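Local coordinates for protein processed glycerol phosphate lipoteichoic acid synthase 2 (PDB 2W8D) that belongs to the sulfatase family of the alkaline phosphatase clan and binds a magnesium ion in its C-terminal domain, at residues M179-F189 and L242-K250; I194-F202 and V220-L231. All coordinates share one frame; numbering follows the deposited sequence.

Interaction 1: M179-F189 and L242-K250; sequences MPLLESLPQPF and LKKDGLYDK
Leu247 pushes its two methyl carbons in among three side chains of 179-189. CD1 lies 3.8 Å from CD2 of Leu182, the two leucines running antiparallel alongside one another, and 4.0 Å from CZ of Phe189, which it meets at the ring edge, close to the ring plane. Its other branch, CD2, turns to the amide of Gln187 and comes 3.4 Å from NE2. Leu182 uses its two methyls separately: CD1 stands over one face of the Phe189 ring, toward its rim, while CD2, besides touching Leu247, meets CD2 of Leu242 at 4.0 Å. Beside them the selenomethionine Met179, folded back by chi2 of -36° and chi3 of -73°, brings its methyl CE to 3.7 Å from CD2 of Leu242. In this alpha/beta domain of the sulfatase family, the contact joins the C-terminal ends of helices 171-183 and 219-244, each a short loop before a strand of the central sheet (189-194 and 251-257); Phe189 and Leu242 both rest on Ile35 of strand 33-39, which runs parallel to both. The chain leaves helical geometry at Gly246, with positive phi, and Asp245 OD1 takes the backbone N-H of Leu247 at 3.1 Å in an Asx turn. The other oxygen of Asp245, OD2, sits 2.5 Å from Glu183 OE2, the carboxylate planes 77° apart; so close an approach suggests that one acid is protonated and donates to the other, its pKa then probably raised. On the solvent side Gln187 OE1, hydrogen-bonded to Asn33 ND2, also lies 4.0 Å from CD of Lys250.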
# COMPACT_ATOMS: atom_id res chain seq x y z
N MSE A 179 -19.93 2.94 6.97
CA MSE A 179 -20.92 2.24 6.14
C MSE A 179 -21.94 3.16 5.45
O MSE A 179 -21.95 3.21 4.22
CB MSE A 179 -21.60 1.07 6.86
CG MSE A 179 -20.62 -0.05 7.32
SE MSE A 179 -19.07 -0.47 6.13
CE MSE A 179 -20.00 -1.39 4.68
N PRO A 180 -22.76 3.92 6.22
CA PRO A 180 -23.74 4.79 5.52
C PRO A 180 -23.08 5.84 4.64
O PRO A 180 -23.63 6.25 3.64
CB PRO A 180 -24.53 5.46 6.67
CG PRO A 180 -23.72 5.21 7.91
CD PRO A 180 -22.93 3.95 7.68
N LEU A 181 -21.88 6.26 5.01
CA LEU A 181 -21.19 7.21 4.19
C LEU A 181 -20.82 6.52 2.88
O LEU A 181 -21.03 7.06 1.80
CB LEU A 181 -19.99 7.78 4.93
CG LEU A 181 -20.36 8.44 6.26
CD1 LEU A 181 -19.10 8.74 7.03
CD2 LEU A 181 -21.27 9.74 6.09
N LEU A 182 -20.32 5.31 2.96
CA LEU A 182 -19.90 4.59 1.77
C LEU A 182 -21.06 4.21 0.85
O LEU A 182 -20.92 4.25 -0.37
CB LEU A 182 -19.15 3.32 2.15
CG LEU A 182 -18.70 2.49 0.96
CD1 LEU A 182 -17.53 3.19 0.25
CD2 LEU A 182 -18.32 1.11 1.45
N GLU A 183 -22.19 3.86 1.46
CA GLU A 183 -23.39 3.45 0.74
C GLU A 183 -24.12 4.65 0.10
O GLU A 183 -25.01 4.46 -0.72
CB GLU A 183 -24.32 2.67 1.69
CG GLU A 183 -23.69 1.34 2.19
CD GLU A 183 -24.23 0.82 3.55
OE1 GLU A 183 -25.20 1.37 4.12
OE2 GLU A 183 -23.67 -0.18 4.07
N SER A 184 -23.72 5.87 0.46
CA SER A 184 -24.30 7.06 -0.15
C SER A 184 -23.54 7.46 -1.44
O SER A 184 -23.95 8.36 -2.16
CB SER A 184 -24.39 8.22 0.86
OG SER A 184 -23.19 9.00 0.86
N LEU A 185 -22.45 6.76 -1.74
CA LEU A 185 -21.61 7.15 -2.87
C LEU A 185 -22.20 6.70 -4.20
O LEU A 185 -22.51 5.52 -4.39
CB LEU A 185 -20.19 6.59 -2.71
CG LEU A 185 -19.07 7.45 -2.12
CD1 LEU A 185 -19.50 8.29 -0.93
CD2 LEU A 185 -17.84 6.59 -1.76
N PRO A 186 -22.32 7.63 -5.16
CA PRO A 186 -22.81 7.19 -6.47
C PRO A 186 -21.78 6.20 -7.06
O PRO A 186 -20.58 6.38 -6.89
CB PRO A 186 -22.89 8.49 -7.27
CG PRO A 186 -21.94 9.40 -6.61
CD PRO A 186 -21.83 9.02 -5.17
N GLN A 187 -22.28 5.15 -7.68
CA GLN A 187 -21.47 4.04 -8.17
C GLN A 187 -21.19 4.20 -9.67
O GLN A 187 -22.05 4.69 -10.39
CB GLN A 187 -22.20 2.72 -7.88
CG GLN A 187 -21.96 2.23 -6.44
CD GLN A 187 -22.53 0.86 -6.19
OE1 GLN A 187 -22.24 -0.10 -6.91
NE2 GLN A 187 -23.34 0.76 -5.14
N PRO A 188 -19.99 3.81 -10.14
CA PRO A 188 -18.89 3.15 -9.43
C PRO A 188 -18.09 4.11 -8.58
O PRO A 188 -17.98 5.28 -8.90
CB PRO A 188 -18.02 2.62 -10.56
CG PRO A 188 -18.27 3.53 -11.71
CD PRO A 188 -19.61 4.19 -11.52
N PHE A 189 -17.51 3.60 -7.49
CA PHE A 189 -16.69 4.45 -6.63
C PHE A 189 -15.32 3.87 -6.38
O PHE A 189 -15.14 2.65 -6.38
CB PHE A 189 -17.41 4.76 -5.32
CG PHE A 189 -17.73 3.54 -4.50
CD1 PHE A 189 -16.73 2.79 -3.90
CD2 PHE A 189 -19.04 3.15 -4.31
CE1 PHE A 189 -17.04 1.64 -3.14
CE2 PHE A 189 -19.35 2.04 -3.55
CZ PHE A 189 -18.37 1.29 -2.98
N LEU A 242 -19.71 -5.33 4.32
CA LEU A 242 -19.69 -5.22 2.86
C LEU A 242 -20.56 -6.29 2.16
O LEU A 242 -20.99 -6.12 1.01
CB LEU A 242 -18.27 -5.27 2.34
CG LEU A 242 -17.35 -4.06 2.61
CD1 LEU A 242 -15.97 -4.31 2.07
CD2 LEU A 242 -17.93 -2.82 1.98
N LYS A 243 -20.79 -7.40 2.86
CA LYS A 243 -21.57 -8.50 2.33
C LYS A 243 -23.05 -8.33 2.63
O LYS A 243 -23.87 -8.75 1.83
CB LYS A 243 -21.06 -9.84 2.85
CG LYS A 243 -19.64 -10.19 2.37
CD LYS A 243 -19.03 -11.36 3.17
CE LYS A 243 -17.91 -12.05 2.40
NZ LYS A 243 -17.04 -12.93 3.28
N LYS A 244 -23.40 -7.71 3.76
CA LYS A 244 -24.81 -7.36 4.01
C LYS A 244 -25.30 -6.40 2.93
O LYS A 244 -26.34 -6.64 2.33
CB LYS A 244 -25.05 -6.69 5.38
CG LYS A 244 -24.36 -7.30 6.59
CD LYS A 244 -25.13 -8.49 7.17
CE LYS A 244 -24.16 -9.41 7.94
NZ LYS A 244 -24.81 -10.70 8.33
N ASP A 245 -24.57 -5.30 2.70
CA ASP A 245 -25.08 -4.25 1.81
C ASP A 245 -24.90 -4.53 0.31
O ASP A 245 -25.35 -3.75 -0.51
CB ASP A 245 -24.57 -2.87 2.21
CG ASP A 245 -23.04 -2.73 2.13
OD1 ASP A 245 -22.40 -3.20 1.16
OD2 ASP A 245 -22.46 -2.12 3.06
N GLY A 246 -24.27 -5.65 -0.03
CA GLY A 246 -24.13 -6.05 -1.44
C GLY A 246 -22.93 -5.48 -2.19
O GLY A 246 -22.76 -5.72 -3.39
N LEU A 247 -22.09 -4.72 -1.51
CA LEU A 247 -20.94 -4.10 -2.18
C LEU A 247 -19.76 -5.05 -2.40
O LEU A 247 -18.87 -4.76 -3.20
CB LEU A 247 -20.52 -2.81 -1.46
CG LEU A 247 -21.55 -1.66 -1.43
CD1 LEU A 247 -21.10 -0.49 -0.58
CD2 LEU A 247 -21.89 -1.19 -2.82
N TYR A 248 -19.78 -6.19 -1.71
CA TYR A 248 -18.67 -7.16 -1.76
C TYR A 248 -18.51 -7.79 -3.15
O TYR A 248 -17.39 -7.90 -3.66
CB TYR A 248 -18.86 -8.26 -0.73
CG TYR A 248 -17.71 -9.23 -0.60
CD1 TYR A 248 -16.57 -8.89 0.11
CD2 TYR A 248 -17.78 -10.52 -1.16
CE1 TYR A 248 -15.50 -9.79 0.26
CE2 TYR A 248 -16.72 -11.44 -1.02
CZ TYR A 248 -15.60 -11.06 -0.30
OH TYR A 248 -14.54 -11.92 -0.15
N ASP A 249 -19.63 -8.17 -3.75
CA ASP A 249 -19.68 -8.72 -5.10
C ASP A 249 -19.55 -7.63 -6.18
O ASP A 249 -19.31 -7.90 -7.35
CB ASP A 249 -21.00 -9.51 -5.30
CG ASP A 249 -21.12 -10.71 -4.37
OD1 ASP A 249 -20.15 -11.50 -4.25
OD2 ASP A 249 -22.20 -10.90 -3.78
N LYS A 250 -19.69 -6.38 -5.77
CA LYS A 250 -19.60 -5.30 -6.74
C LYS A 250 -18.26 -4.63 -6.69
O LYS A 250 -18.12 -3.51 -7.21
CB LYS A 250 -20.70 -4.27 -6.48
CG LYS A 250 -22.12 -4.76 -6.81
CD LYS A 250 -23.17 -3.95 -6.07
CE LYS A 250 -24.49 -4.72 -5.99
NZ LYS A 250 -25.60 -3.96 -5.33

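Interaction 2: I194-F202 and V220-L231; sequences ITLSNHFPF and VVDNYFQSAHYL
The loop that leaves strand 189-194 on its way to helix 219-244 passes close to the magnesium site and folds down on that helix. Asn198, the centre of an inverse gamma turn, drives its side chain at the helix: CG lies anti to the backbone N (chi1 -162°), and OD1 comes 2.9 Å from Ser227 OG, while ND2 hydrogen-bonds Glu40 O of the metal ligand Glu40. The same hydroxyl is 3.2 Å from Phe202 O and can also reach Asn223 O, so its proton has several acceptors to choose from. Phe202 is sandwiched: Phe200 CA sits over one face and Tyr224 CD1 over the other. The tyrosine edge meets it in a T-shaped stack, centroids 4.8 Å apart and planes at 83°, and Tyr224 OH is held by Ser41 O. Val220 CG1 packs 3.6 Å from Phe200 CE1. Further along, Leu231 CD1 touches Thr195 CG2 at 4.1 Å, and Thr195 OG1 bonds to Ser38 O. His199, on this loop, bonds through NE2 to the phosphothreonine at position 84. The one hydroxyl proton of Ser227 cannot serve all its acceptors at once, whereas ND2 of Asn198 is committed to the backbone of a metal ligand.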
# COMPACT_ATOMS: atom_id res chain seq x y z
N ILE A 194 -8.15 4.47 5.59
CA ILE A 194 -6.86 4.53 6.28
C ILE A 194 -7.05 4.22 7.76
O ILE A 194 -7.58 5.06 8.51
CB ILE A 194 -6.14 5.90 6.10
CG1 ILE A 194 -6.27 6.44 4.66
CG2 ILE A 194 -4.64 5.81 6.63
CD1 ILE A 194 -5.59 5.60 3.57
N THR A 195 -6.65 3.02 8.18
CA THR A 195 -6.81 2.58 9.56
C THR A 195 -5.80 3.32 10.42
O THR A 195 -4.83 3.83 9.90
CB THR A 195 -6.66 1.03 9.72
OG1 THR A 195 -5.31 0.59 9.40
CG2 THR A 195 -7.67 0.32 8.84
N LEU A 196 -6.01 3.31 11.74
CA LEU A 196 -5.25 4.06 12.74
C LEU A 196 -4.74 3.28 13.94
O LEU A 196 -3.74 3.68 14.56
CB LEU A 196 -6.15 5.15 13.33
CG LEU A 196 -6.10 6.46 12.56
CD1 LEU A 196 -7.06 7.48 13.13
CD2 LEU A 196 -4.64 6.99 12.47
N SER A 197 -5.48 2.23 14.33
CA SER A 197 -5.34 1.60 15.63
C SER A 197 -4.01 0.87 15.83
O SER A 197 -3.49 0.86 16.93
CB SER A 197 -6.51 0.62 15.88
OG SER A 197 -7.70 1.28 16.32
N ASN A 198 -3.44 0.26 14.78
CA ASN A 198 -2.18 -0.47 14.96
C ASN A 198 -0.94 0.44 14.85
O ASN A 198 -0.03 0.16 14.06
CB ASN A 198 -2.08 -1.67 13.99
CG ASN A 198 -1.04 -2.68 14.41
OD1 ASN A 198 -0.95 -3.04 15.59
ND2 ASN A 198 -0.25 -3.16 13.44
N HIS A 199 -0.95 1.54 15.61
CA HIS A 199 0.13 2.55 15.60
C HIS A 199 1.06 2.32 16.76
O HIS A 199 0.61 1.97 17.85
CB HIS A 199 -0.44 3.97 15.70
CG HIS A 199 -0.36 4.75 14.41
ND1 HIS A 199 -1.48 5.24 13.77
CD2 HIS A 199 0.70 5.10 13.64
CE1 HIS A 199 -1.12 5.87 12.67
NE2 HIS A 199 0.20 5.80 12.56
N PHE A 200 2.38 2.47 16.51
CA PHE A 200 3.40 2.48 17.56
C PHE A 200 2.97 3.40 18.72
O PHE A 200 2.43 4.45 18.47
CB PHE A 200 4.68 3.03 16.94
CG PHE A 200 5.86 3.02 17.86
CD1 PHE A 200 6.74 1.93 17.85
CD2 PHE A 200 6.09 4.10 18.75
CE1 PHE A 200 7.86 1.91 18.73
CE2 PHE A 200 7.19 4.08 19.63
CZ PHE A 200 8.08 2.99 19.61
N PRO A 201 3.22 3.02 20.00
CA PRO A 201 3.83 1.82 20.60
C PRO A 201 2.88 0.62 20.74
O PRO A 201 3.22 -0.31 21.44
CB PRO A 201 4.23 2.31 22.00
CG PRO A 201 3.10 3.25 22.36
CD PRO A 201 2.83 3.99 21.03
N PHE A 202 1.71 0.64 20.09
CA PHE A 202 0.85 -0.56 19.97
C PHE A 202 0.05 -0.98 21.23
O PHE A 202 -0.51 -2.07 21.30
CB PHE A 202 1.67 -1.76 19.44
CG PHE A 202 2.42 -1.47 18.17
CD1 PHE A 202 1.73 -1.14 17.01
CD2 PHE A 202 3.80 -1.53 18.13
CE1 PHE A 202 2.40 -0.85 15.87
CE2 PHE A 202 4.50 -1.26 16.96
CZ PHE A 202 3.82 -0.92 15.83
N VAL A 220 6.88 -2.95 23.43
CA VAL A 220 6.46 -2.53 22.09
C VAL A 220 6.08 -3.74 21.21
O VAL A 220 5.01 -3.78 20.59
CB VAL A 220 7.52 -1.62 21.42
CG1 VAL A 220 7.23 -1.40 19.94
CG2 VAL A 220 7.56 -0.26 22.13
N VAL A 221 6.98 -4.72 21.17
CA VAL A 221 6.81 -5.96 20.42
C VAL A 221 5.71 -6.84 21.04
O VAL A 221 4.93 -7.40 20.31
CB VAL A 221 8.12 -6.78 20.36
CG1 VAL A 221 7.86 -8.23 19.89
CG2 VAL A 221 9.19 -6.05 19.52
N ASP A 222 5.70 -6.96 22.36
CA ASP A 222 4.63 -7.67 23.07
C ASP A 222 3.23 -7.18 22.71
O ASP A 222 2.34 -8.00 22.54
CB ASP A 222 4.80 -7.61 24.60
CG ASP A 222 6.00 -8.42 25.09
OD1 ASP A 222 6.63 -9.15 24.29
OD2 ASP A 222 6.31 -8.34 26.30
N ASN A 223 3.06 -5.86 22.57
CA ASN A 223 1.73 -5.26 22.38
C ASN A 223 1.34 -5.18 20.91
O ASN A 223 0.16 -5.00 20.56
CB ASN A 223 1.68 -3.86 23.00
CG ASN A 223 1.72 -3.90 24.52
OD1 ASN A 223 1.49 -4.94 25.14
ND2 ASN A 223 2.03 -2.77 25.11
N TYR A 224 2.34 -5.31 20.05
CA TYR A 224 2.09 -5.37 18.63
C TYR A 224 0.99 -6.41 18.32
O TYR A 224 0.09 -6.13 17.55
CB TYR A 224 3.37 -5.76 17.92
CG TYR A 224 3.29 -5.67 16.42
CD1 TYR A 224 3.13 -4.43 15.77
CD2 TYR A 224 3.35 -6.82 15.64
CE1 TYR A 224 3.05 -4.36 14.38
CE2 TYR A 224 3.28 -6.76 14.25
CZ TYR A 224 3.14 -5.54 13.62
OH TYR A 224 3.11 -5.52 12.24
N PHE A 225 1.11 -7.60 18.91
CA PHE A 225 0.26 -8.72 18.56
C PHE A 225 -1.18 -8.51 18.96
O PHE A 225 -2.05 -9.00 18.26
CB PHE A 225 0.75 -10.03 19.20
CG PHE A 225 2.14 -10.39 18.82
CD1 PHE A 225 2.41 -10.93 17.55
CD2 PHE A 225 3.19 -10.17 19.70
CE1 PHE A 225 3.73 -11.26 17.16
CE2 PHE A 225 4.52 -10.48 19.31
CZ PHE A 225 4.77 -11.03 18.04
N GLN A 226 -1.40 -7.78 20.06
CA GLN A 226 -2.73 -7.38 20.51
C GLN A 226 -3.42 -6.39 19.59
O GLN A 226 -4.59 -6.57 19.26
CB GLN A 226 -2.67 -6.78 21.91
CG GLN A 226 -2.22 -7.74 22.96
CD GLN A 226 -2.67 -7.34 24.34
OE1 GLN A 226 -3.07 -6.20 24.56
NE2 GLN A 226 -2.61 -8.28 25.27
N SER A 227 -2.72 -5.33 19.18
CA SER A 227 -3.36 -4.37 18.28
C SER A 227 -3.49 -4.92 16.87
O SER A 227 -4.42 -4.57 16.15
CB SER A 227 -2.72 -2.97 18.30
OG SER A 227 -1.33 -3.09 18.42
N ALA A 228 -2.59 -5.82 16.48
CA ALA A 228 -2.74 -6.51 15.20
C ALA A 228 -4.03 -7.39 15.22
O ALA A 228 -4.77 -7.43 14.24
CB ALA A 228 -1.52 -7.36 14.87
N HIS A 229 -4.27 -8.07 16.33
CA HIS A 229 -5.44 -8.93 16.48
C HIS A 229 -6.68 -8.05 16.40
O HIS A 229 -7.61 -8.41 15.72
CB HIS A 229 -5.36 -9.72 17.81
CG HIS A 229 -6.49 -10.70 18.04
ND1 HIS A 229 -6.57 -11.91 17.38
CD2 HIS A 229 -7.55 -10.66 18.88
CE1 HIS A 229 -7.64 -12.57 17.81
NE2 HIS A 229 -8.25 -11.83 18.72
N TYR A 230 -6.66 -6.88 17.05
CA TYR A 230 -7.75 -5.93 16.96
C TYR A 230 -8.02 -5.46 15.50
O TYR A 230 -9.20 -5.42 15.04
CB TYR A 230 -7.52 -4.75 17.93
CG TYR A 230 -8.61 -3.69 17.88
CD1 TYR A 230 -9.75 -3.79 18.69
CD2 TYR A 230 -8.52 -2.62 16.99
CE1 TYR A 230 -10.75 -2.83 18.62
CE2 TYR A 230 -9.49 -1.67 16.92
CZ TYR A 230 -10.62 -1.79 17.73
OH TYR A 230 -11.59 -0.85 17.66
N LEU A 231 -6.96 -5.09 14.79
CA LEU A 231 -7.02 -4.75 13.36
C LEU A 231 -7.72 -5.88 12.57
O LEU A 231 -8.61 -5.62 11.76
CB LEU A 231 -5.61 -4.50 12.79
CG LEU A 231 -5.51 -4.05 11.32
CD1 LEU A 231 -6.55 -2.98 10.93
CD2 LEU A 231 -4.13 -3.53 10.94

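Both contacts use helix 219-244, but at different places: interaction 2 lies along its first half, interaction 1 at its C-terminal end, with centres about 27 Å apart. Their first segments run into and out of strand 189-194: 179-189, the end of helix 171-183 and the loop before the strand, meets the helix end and the turn after it, while 194-202, the loop after the strand, meets the helix body. Interaction 2 is buried and lies near the metal; its polar groups bond on to residues such as Glu40 and Ser41, and it carries an aromatic stack. Interaction 1 is only partly buried and combines an apolar cluster with a close acid pair and an exposed fringe.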